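Local coordinates for pesticidial crystal protein CRY2AA (PDB 1I5P) that kills dipteran and lepidopteran larvae by binding to their midgut epithelial cells and promoting colloid-osmotic lysis, at residues I80-G85 / G119-I124; S337-Y342 / S348-A353; N473-N478 / T482-A487. All blocks are in the same frame, centred on the assembly; numbering follows the deposited sequence.

Contact 1: I80-G85 / G119-I124; sequences IIFPSG and GLQANI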
loop_
_atom_site.group_PDB
_atom_site.type_symbol
_atom_site.label_atom_id
_atom_site.label_comp_id
_atom_site.label_asym_id
_atom_site.label_seq_id
_atom_site.Cartn_x
_atom_site.Cartn_y
_atom_site.Cartn_z
ATOM N N ILE A 80 -3.199 -11.605 19.084
ATOM C CA ILE A 80 -2.455 -11.820 17.849
ATOM C C ILE A 80 -0.984 -11.436 18.004
ATOM O O ILE A 80 -0.083 -12.217 17.670
ATOM C CB ILE A 80 -3.043 -10.979 16.696
ATOM C CG1 ILE A 80 -4.451 -11.478 16.352
ATOM C CG2 ILE A 80 -2.120 -11.045 15.479
ATOM C CD1 ILE A 80 -5.191 -10.591 15.359
ATOM N N ILE A 81 -0.751 -10.227 18.511
ATOM C CA ILE A 81 0.604 -9.713 18.682
ATOM C C ILE A 81 1.324 -10.302 19.902
ATOM O O ILE A 81 2.551 -10.314 19.956
ATOM C CB ILE A 81 0.587 -8.162 18.754
ATOM C CG1 ILE A 81 1.996 -7.614 18.527
ATOM C CG2 ILE A 81 0.040 -7.703 20.097
ATOM C CD1 ILE A 81 2.610 -8.041 17.203
ATOM N N PHE A 82 0.553 -10.790 20.870
ATOM C CA PHE A 82 1.100 -11.427 22.072
ATOM C C PHE A 82 0.385 -12.769 22.229
ATOM O O PHE A 82 -0.396 -12.960 23.160
ATOM C CB PHE A 82 0.839 -10.578 23.324
ATOM C CG PHE A 82 1.657 -9.315 23.398
ATOM C CD1 PHE A 82 1.030 -8.074 23.436
ATOM C CD2 PHE A 82 3.047 -9.364 23.459
ATOM C CE1 PHE A 82 1.770 -6.898 23.536
ATOM C CE2 PHE A 82 3.801 -8.190 23.558
ATOM C CZ PHE A 82 3.159 -6.954 23.598
ATOM N N PRO A 83 0.621 -13.705 21.301
ATOM C CA PRO A 83 -0.019 -15.021 21.363
ATOM C C PRO A 83 0.143 -15.730 22.709
ATOM O O PRO A 83 1.235 -16.168 23.079
ATOM C CB PRO A 83 0.635 -15.775 20.209
ATOM C CG PRO A 83 1.974 -15.093 20.076
ATOM C CD PRO A 83 1.581 -13.656 20.187
ATOM N N SER A 84 -0.977 -15.834 23.421
ATOM C CA SER A 84 -1.046 -16.459 24.734
ATOM C C SER A 84 -0.143 -15.764 25.731
ATOM O O SER A 84 0.354 -16.383 26.665
ATOM C CB SER A 84 -0.695 -17.941 24.644
ATOM O OG SER A 84 -1.729 -18.644 23.977
ATOM N N GLY A 85 0.061 -14.470 25.528
ATOM C CA GLY A 85 0.893 -13.708 26.435
ATOM C C GLY A 85 2.375 -13.721 26.116
ATOM O O GLY A 85 3.166 -13.113 26.836
ATOM N N GLY A 119 5.918 -5.782 30.117
ATOM C CA GLY A 119 4.974 -4.943 30.835
ATOM C C GLY A 119 3.755 -4.566 30.017
ATOM O O GLY A 119 2.625 -4.551 30.521
ATOM N N LEU A 120 3.993 -4.248 28.750
ATOM C CA LEU A 120 2.932 -3.874 27.831
ATOM C C LEU A 120 1.950 -5.044 27.736
ATOM O O LEU A 120 0.741 -4.878 27.916
ATOM C CB LEU A 120 3.541 -3.566 26.461
ATOM C CG LEU A 120 2.797 -2.649 25.496
ATOM C CD1 LEU A 120 2.377 -1.363 26.204
ATOM C CD2 LEU A 120 3.702 -2.328 24.315
ATOM N N GLN A 121 2.485 -6.228 27.459
ATOM C CA GLN A 121 1.673 -7.436 27.358
ATOM C C GLN A 121 0.847 -7.646 28.629
ATOM O O GLN A 121 -0.353 -7.895 28.562
ATOM C CB GLN A 121 2.584 -8.647 27.115
ATOM C CG GLN A 121 1.893 -10.002 27.135
ATOM C CD GLN A 121 1.616 -10.508 28.538
ATOM O OE1 GLN A 121 2.504 -10.532 29.391
ATOM N NE2 GLN A 121 0.378 -10.917 28.783
ATOM N N ALA A 122 1.495 -7.533 29.785
ATOM C CA ALA A 122 0.822 -7.727 31.068
ATOM C C ALA A 122 -0.259 -6.690 31.350
ATOM O O ALA A 122 -1.401 -7.032 31.661
ATOM C CB ALA A 122 1.845 -7.715 32.199
ATOM N N ASN A 123 0.116 -5.421 31.259
ATOM C CA ASN A 123 -0.804 -4.326 31.513
ATOM C C ASN A 123 -2.050 -4.403 30.637
ATOM O O ASN A 123 -3.163 -4.191 31.111
ATOM C CB ASN A 123 -0.089 -2.997 31.282
ATOM C CG ASN A 123 1.032 -2.760 32.276
ATOM O OD1 ASN A 123 1.837 -1.848 32.107
ATOM N ND2 ASN A 123 1.082 -3.579 33.328
ATOM N N ILE A 124 -1.857 -4.698 29.357
ATOM C CA ILE A 124 -2.972 -4.797 28.425
ATOM C C ILE A 124 -3.878 -5.976 28.756
ATOM O O ILE A 124 -5.102 -5.865 28.661
ATOM C CB ILE A 124 -2.483 -4.950 26.970
ATOM C CG1 ILE A 124 -1.775 -3.663 26.525
ATOM C CG2 ILE A 124 -3.658 -5.273 26.061
ATOM C CD1 ILE A 124 -1.147 -3.745 25.144
#
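The Phe82 ring lies flat against the start of the Gln121 side chain: CB of Gln121 stands 3.7 Å from the ring centroid of Phe82 and only 7° off the ring normal, a CH-pi contact centred on the face. Leu120 meets the ring obliquely, its CB 4.5 Å from Phe82 CZ. With chi1 anti to the backbone N, CG of Gln121 rests over the same face, nearer the CG end of the ring, and 3.4 Å from Gly85 O. The bend at chi2 (-79°) then lays the amide beside Gly85, NE2 of Gln121 being 3.7 Å from Gly85 CA without a hydrogen bond, and the amide plane stands 76° from the phenyl plane. A bond from Gly85 N to Phe82 O at 2.8 Å closes the turn that brings Gly85 round to this amide. Trp78 joins the two segments a second time, meeting the Phe82 ring and donating NE1 to Gln121 O, while Met183 of helix 170-193 touches Phe82 and Leu120. An aromatic residue just past the end of helix 74-81 thus packs on helix 107-135, within the alpha-helical bundle of the delta-endotoxin N-terminal domain.

Contact 2: S337-Y342 / S348-A353; sequences SARVNY and SGLIGA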
loop_
_atom_site.group_PDB
_atom_site.type_symbol
_atom_site.label_atom_id
_atom_site.label_comp_id
_atom_site.label_asym_id
_atom_site.label_seq_id
_atom_site.Cartn_x
_atom_site.Cartn_y
_atom_site.Cartn_z
ATOM N N SER A 337 14.229 -4.463 -24.493
ATOM C CA SER A 337 13.180 -3.459 -24.588
ATOM C C SER A 337 11.874 -4.018 -24.053
ATOM O O SER A 337 11.613 -5.217 -24.155
ATOM C CB SER A 337 12.996 -3.041 -26.050
ATOM O OG SER A 337 11.998 -2.043 -26.180
ATOM N N ALA A 338 11.044 -3.145 -23.499
ATOM C CA ALA A 338 9.778 -3.587 -22.950
ATOM C C ALA A 338 8.750 -2.477 -22.881
ATOM O O ALA A 338 9.087 -1.295 -22.841
ATOM C CB ALA A 338 9.997 -4.170 -21.557
ATOM N N ARG A 339 7.486 -2.876 -22.874
ATOM C CA ARG A 339 6.386 -1.936 -22.774
ATOM C C ARG A 339 5.233 -2.701 -22.151
ATOM O O ARG A 339 4.948 -3.835 -22.533
ATOM C CB ARG A 339 6.002 -1.393 -24.154
ATOM C CG ARG A 339 4.862 -0.372 -24.136
ATOM C CD ARG A 339 4.868 0.478 -25.402
ATOM N NE ARG A 339 4.889 -0.342 -26.613
ATOM C CZ ARG A 339 5.213 0.114 -27.822
ATOM N NH1 ARG A 339 5.543 1.388 -27.991
ATOM N NH2 ARG A 339 5.211 -0.710 -28.866
ATOM N N VAL A 340 4.595 -2.072 -21.172
ATOM C CA VAL A 340 3.476 -2.665 -20.456
ATOM C C VAL A 340 2.171 -2.338 -21.181
ATOM O O VAL A 340 1.993 -1.223 -21.682
ATOM C CB VAL A 340 3.420 -2.133 -19.011
ATOM C CG1 VAL A 340 2.258 -2.757 -18.262
ATOM C CG2 VAL A 340 4.742 -2.436 -18.303
ATOM N N ASN A 341 1.270 -3.314 -21.236
ATOM C CA ASN A 341 -0.005 -3.146 -21.924
ATOM C C ASN A 341 -1.203 -3.190 -20.983
ATOM O O ASN A 341 -1.183 -3.878 -19.959
ATOM C CB ASN A 341 -0.155 -4.221 -23.002
ATOM C CG ASN A 341 1.033 -4.263 -23.942
ATOM O OD1 ASN A 341 1.448 -3.235 -24.480
ATOM N ND2 ASN A 341 1.589 -5.453 -24.144
ATOM N N TYR A 342 -2.252 -2.457 -21.346
ATOM C CA TYR A 342 -3.460 -2.385 -20.527
ATOM C C TYR A 342 -4.740 -2.456 -21.363
ATOM O O TYR A 342 -4.714 -2.320 -22.592
ATOM C CB TYR A 342 -3.480 -1.077 -19.724
ATOM C CG TYR A 342 -2.208 -0.766 -18.963
ATOM C CD1 TYR A 342 -1.088 -0.248 -19.614
ATOM C CD2 TYR A 342 -2.128 -0.982 -17.585
ATOM C CE1 TYR A 342 0.081 0.048 -18.915
ATOM C CE2 TYR A 342 -0.960 -0.693 -16.875
ATOM C CZ TYR A 342 0.141 -0.177 -17.549
ATOM O OH TYR A 342 1.302 0.096 -16.859
ATOM N N SER A 348 2.227 1.712 -21.635
ATOM C CA SER A 348 3.116 2.589 -20.891
ATOM C C SER A 348 4.131 3.094 -21.904
ATOM O O SER A 348 3.971 2.905 -23.110
ATOM C CB SER A 348 3.863 1.803 -19.820
ATOM O OG SER A 348 4.791 0.914 -20.425
ATOM N N GLY A 349 5.183 3.732 -21.413
ATOM C CA GLY A 349 6.211 4.198 -22.314
ATOM C C GLY A 349 7.129 3.017 -22.534
ATOM O O GLY A 349 7.021 2.002 -21.844
ATOM N N LEU A 350 8.023 3.121 -23.504
ATOM C CA LEU A 350 8.948 2.030 -23.750
ATOM C C LEU A 350 10.009 2.031 -22.665
ATOM O O LEU A 350 10.322 3.070 -22.086
ATOM C CB LEU A 350 9.614 2.183 -25.114
ATOM C CG LEU A 350 8.806 1.695 -26.317
ATOM C CD1 LEU A 350 9.302 2.383 -27.585
ATOM C CD2 LEU A 350 8.931 0.185 -26.427
ATOM N N ILE A 351 10.547 0.856 -22.379
ATOM C CA ILE A 351 11.592 0.731 -21.380
ATOM C C ILE A 351 12.759 0.081 -22.099
ATOM O O ILE A 351 12.592 -0.950 -22.750
ATOM C CB ILE A 351 11.145 -0.159 -20.214
ATOM C CG1 ILE A 351 9.837 0.378 -19.636
ATOM C CG2 ILE A 351 12.225 -0.184 -19.136
ATOM C CD1 ILE A 351 8.964 -0.681 -19.011
ATOM N N GLY A 352 13.934 0.691 -21.996
ATOM C CA GLY A 352 15.090 0.141 -22.674
ATOM C C GLY A 352 15.205 0.714 -24.073
ATOM O O GLY A 352 14.906 1.888 -24.295
ATOM N N ALA A 353 15.635 -0.114 -25.017
ATOM C CA ALA A 353 15.802 0.320 -26.397
ATOM C C ALA A 353 14.486 0.728 -27.046
ATOM O O ALA A 353 13.455 0.067 -26.868
ATOM C CB ALA A 353 16.457 -0.786 -27.214
#
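The guanidinium of Arg339 has Leu350 over one face, with CD2 of Leu350 3.8 Å above the plane and offset toward the rim; NH1 of Arg339 comes 3.7 Å from Leu350 CG. A bend at chi3 (52°) turns the arginine's end onto the leucine, after CG and CD have passed Ser348 O. At the edge of the Tyr342 ring, in its plane, lies Ser348 N, 3.8 Å from CE1 of Tyr342; the phenol OH is hydrogen-bonded to Asn425. Ser348 grips Val340 twice: its N donates to Val340 O at 2.9 Å, and its OG accepts from Val340 N at 3.1 Å. OG sits between the backbone N and carbonyl carbon (chi1 69°) and donates its own proton to Gly349 O. Val340 N is thus bonded to a hydroxyl rather than to a backbone carbonyl of 348-353, just beyond the paired residues of the ladder. Farther along, Ala338 and Ile351 form an antiparallel hydrogen-bonded pair, whose side chains share one face of the sheet. Ser337 OG donates to Ala353 O at 2.7 Å, in the carbonyl plane, and is also bonded to His358. The short strand 351-352 therefore pairs with the later part of the long strand 329-342, whose other neighbour here is strand 308-321, while Ala338 and Ile351 both touch Ala462 on strand 462-469 and Leu350 bonds through its backbone to Ile450.

Contact 3: N473-N478 / T482-A487; sequences NIYAAN and TMIHLA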
loop_
_atom_site.group_PDB
_atom_site.type_symbol
_atom_site.label_atom_id
_atom_site.label_comp_id
_atom_site.label_asym_id
_atom_site.label_seq_id
_atom_site.Cartn_x
_atom_site.Cartn_y
_atom_site.Cartn_z
ATOM N N ASN A 473 -11.502 -4.879 -5.566
ATOM C CA ASN A 473 -12.916 -4.622 -5.832
ATOM C C ASN A 473 -13.132 -3.847 -7.125
ATOM O O ASN A 473 -13.626 -2.718 -7.127
ATOM C CB ASN A 473 -13.567 -3.884 -4.653
ATOM C CG ASN A 473 -13.032 -2.482 -4.461
ATOM O OD1 ASN A 473 -11.832 -2.243 -4.557
ATOM N ND2 ASN A 473 -13.929 -1.544 -4.170
ATOM N N ILE A 474 -12.758 -4.481 -8.229
ATOM C CA ILE A 474 -12.906 -3.896 -9.550
ATOM C C ILE A 474 -14.033 -4.646 -10.250
ATOM O O ILE A 474 -13.916 -5.837 -10.534
ATOM C CB ILE A 474 -11.620 -4.059 -10.382
ATOM C CG1 ILE A 474 -10.426 -3.455 -9.630
ATOM C CG2 ILE A 474 -11.797 -3.385 -11.739
ATOM C CD1 ILE A 474 -9.065 -3.845 -10.196
ATOM N N TYR A 475 -15.124 -3.942 -10.519
ATOM C CA TYR A 475 -16.269 -4.544 -11.180
ATOM C C TYR A 475 -15.902 -5.010 -12.582
ATOM O O TYR A 475 -16.157 -6.150 -12.959
ATOM C CB TYR A 475 -17.419 -3.538 -11.263
ATOM C CG TYR A 475 -18.602 -4.067 -12.032
ATOM C CD1 TYR A 475 -19.250 -5.236 -11.630
ATOM C CD2 TYR A 475 -19.061 -3.418 -13.176
ATOM C CE1 TYR A 475 -20.326 -5.747 -12.348
ATOM C CE2 TYR A 475 -20.137 -3.918 -13.904
ATOM C CZ TYR A 475 -20.764 -5.084 -13.484
ATOM O OH TYR A 475 -21.833 -5.580 -14.195
ATOM N N ALA A 476 -15.303 -4.112 -13.354
ATOM C CA ALA A 476 -14.902 -4.421 -14.719
ATOM C C ALA A 476 -14.141 -3.238 -15.286
ATOM O O ALA A 476 -13.951 -2.229 -14.614
ATOM C CB ALA A 476 -16.138 -4.701 -15.581
ATOM N N ALA A 477 -13.693 -3.375 -16.525
ATOM C CA ALA A 477 -12.984 -2.298 -17.182
ATOM C C ALA A 477 -14.041 -1.416 -17.803
ATOM O O ALA A 477 -15.015 -1.913 -18.375
ATOM C CB ALA A 477 -12.070 -2.839 -18.257
ATOM N N ASN A 478 -13.859 -0.110 -17.674
ATOM C CA ASN A 478 -14.792 0.831 -18.258
ATOM C C ASN A 478 -14.519 0.785 -19.765
ATOM O O ASN A 478 -13.554 0.161 -20.215
ATOM C CB ASN A 478 -14.516 2.235 -17.729
ATOM C CG ASN A 478 -15.750 3.100 -17.721
ATOM O OD1 ASN A 478 -16.636 2.948 -18.569
ATOM N ND2 ASN A 478 -15.817 4.021 -16.769
ATOM N N THR A 482 -10.270 1.811 -18.023
ATOM C CA THR A 482 -10.002 2.019 -16.606
ATOM C C THR A 482 -10.908 1.231 -15.673
ATOM O O THR A 482 -11.903 0.633 -16.089
ATOM C CB THR A 482 -10.093 3.506 -16.229
ATOM O OG1 THR A 482 -11.430 3.976 -16.455
ATOM C CG2 THR A 482 -9.114 4.325 -17.067
ATOM N N MET A 483 -10.552 1.267 -14.396
ATOM C CA MET A 483 -11.272 0.565 -13.348
ATOM C C MET A 483 -12.629 1.128 -12.973
ATOM O O MET A 483 -12.800 2.338 -12.817
ATOM C CB MET A 483 -10.453 0.543 -12.058
ATOM C CG MET A 483 -9.150 -0.203 -12.091
ATOM S SD MET A 483 -8.276 0.074 -10.535
ATOM C CE MET A 483 -6.677 -0.643 -10.938
ATOM N N ILE A 484 -13.591 0.232 -12.816
ATOM C CA ILE A 484 -14.911 0.618 -12.341
ATOM C C ILE A 484 -14.895 -0.008 -10.944
ATOM O O ILE A 484 -14.728 -1.222 -10.797
ATOM C CB ILE A 484 -16.056 0.019 -13.184
ATOM C CG1 ILE A 484 -16.086 0.697 -14.565
ATOM C CG2 ILE A 484 -17.389 0.213 -12.449
ATOM C CD1 ILE A 484 -17.207 0.213 -15.490
ATOM N N HIS A 485 -15.027 0.831 -9.926
ATOM C CA HIS A 485 -14.996 0.376 -8.543
ATOM C C HIS A 485 -16.275 -0.304 -8.094
ATOM O O HIS A 485 -17.370 0.208 -8.312
ATOM C CB HIS A 485 -14.685 1.562 -7.640
ATOM C CG HIS A 485 -13.382 2.214 -7.965
ATOM N ND1 HIS A 485 -12.184 1.759 -7.461
ATOM C CD2 HIS A 485 -13.076 3.214 -8.825
ATOM C CE1 HIS A 485 -11.195 2.449 -7.999
ATOM N NE2 HIS A 485 -11.709 3.338 -8.830
ATOM N N LEU A 486 -16.132 -1.460 -7.457
ATOM C CA LEU A 486 -17.290 -2.204 -6.978
ATOM C C LEU A 486 -17.606 -1.898 -5.515
ATOM O O LEU A 486 -16.789 -2.154 -4.623
ATOM C CB LEU A 486 -17.063 -3.711 -7.155
ATOM C CG LEU A 486 -18.209 -4.644 -6.744
ATOM C CD1 LEU A 486 -19.468 -4.286 -7.529
ATOM C CD2 LEU A 486 -17.819 -6.103 -7.003
ATOM N N ALA A 487 -18.795 -1.351 -5.277
ATOM C CA ALA A 487 -19.226 -1.033 -3.926
ATOM C C ALA A 487 -19.540 -2.344 -3.210
ATOM O O ALA A 487 -19.828 -3.350 -3.856
ATOM C CB ALA A 487 -20.468 -0.146 -3.968
HETATM O O HOH W 1 -13.541 3.829 -14.993
#
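Ile484 reaches across to three residues of 473-478. Its CB lies 3.4 Å from Ala476 O, to which Ile484 N makes only a long, bent bond. CG2 turns to Tyr475, 3.9 Å from Tyr475 CB and at the edge of the ring near its plane; the two side chains run side by side, pointing the same way. CG1, anti to the carbonyl carbon (chi1 -70°), passes 3.6 Å from Ala476 O and touches Asn478 CB. CD1 of Ile484 ends 3.7 Å from Asn478 CA; the two side chains cross at about a right angle. Strands 474-477 and 483-486 make an antiparallel beta hairpin, its second strand continuing into the sheet by parallel pairing with strand 530-537. Near the turn Asn478 N donates to Thr482 O at 2.6 Å, and a water accepts from Asn478 ND2 while donating to Thr482 OG1 and Met483 O, tying the side chains at the turn to the strand backbone; Thr482 OG1 is also hydrogen-bonded to Asn480 OD1. Met483 and Ala477 lie on the face opposite to Ile484, and there CD1 of Ile474 comes 4.0 Å from Met483 SD. At the far end Asn473 makes two bonds to Leu486: its O accepts from Leu486 N, and its ND2 donates to Leu486 O at 3.0 Å, the acceptor lying in the Asn473 amide plane. Lys471 NZ bonds both Asn473 OD1 and His485 ND1.

The three contacts follow one another along the chain, each closing before the next opens. Contact 1 belongs to the N-terminal helical bundle, and contact 2 lies on the opposite side of the chain's centre, in a sheet of the middle, beta-prism domain; their centres are 50 Å apart. Contact 3 is centred 41 Å from contact 1 and 25 Å from contact 2; the nearest atoms of contacts 2 and 3 are about 8 Å apart and do not touch. Contacts 2 and 3 are both hairpins but belong to separate sheets. Strand 483-486 ties contact 3 to strand 530-537 of the C-terminal beta-sandwich domain, and the three contacts thus lie in separate parts of the three-domain toxin.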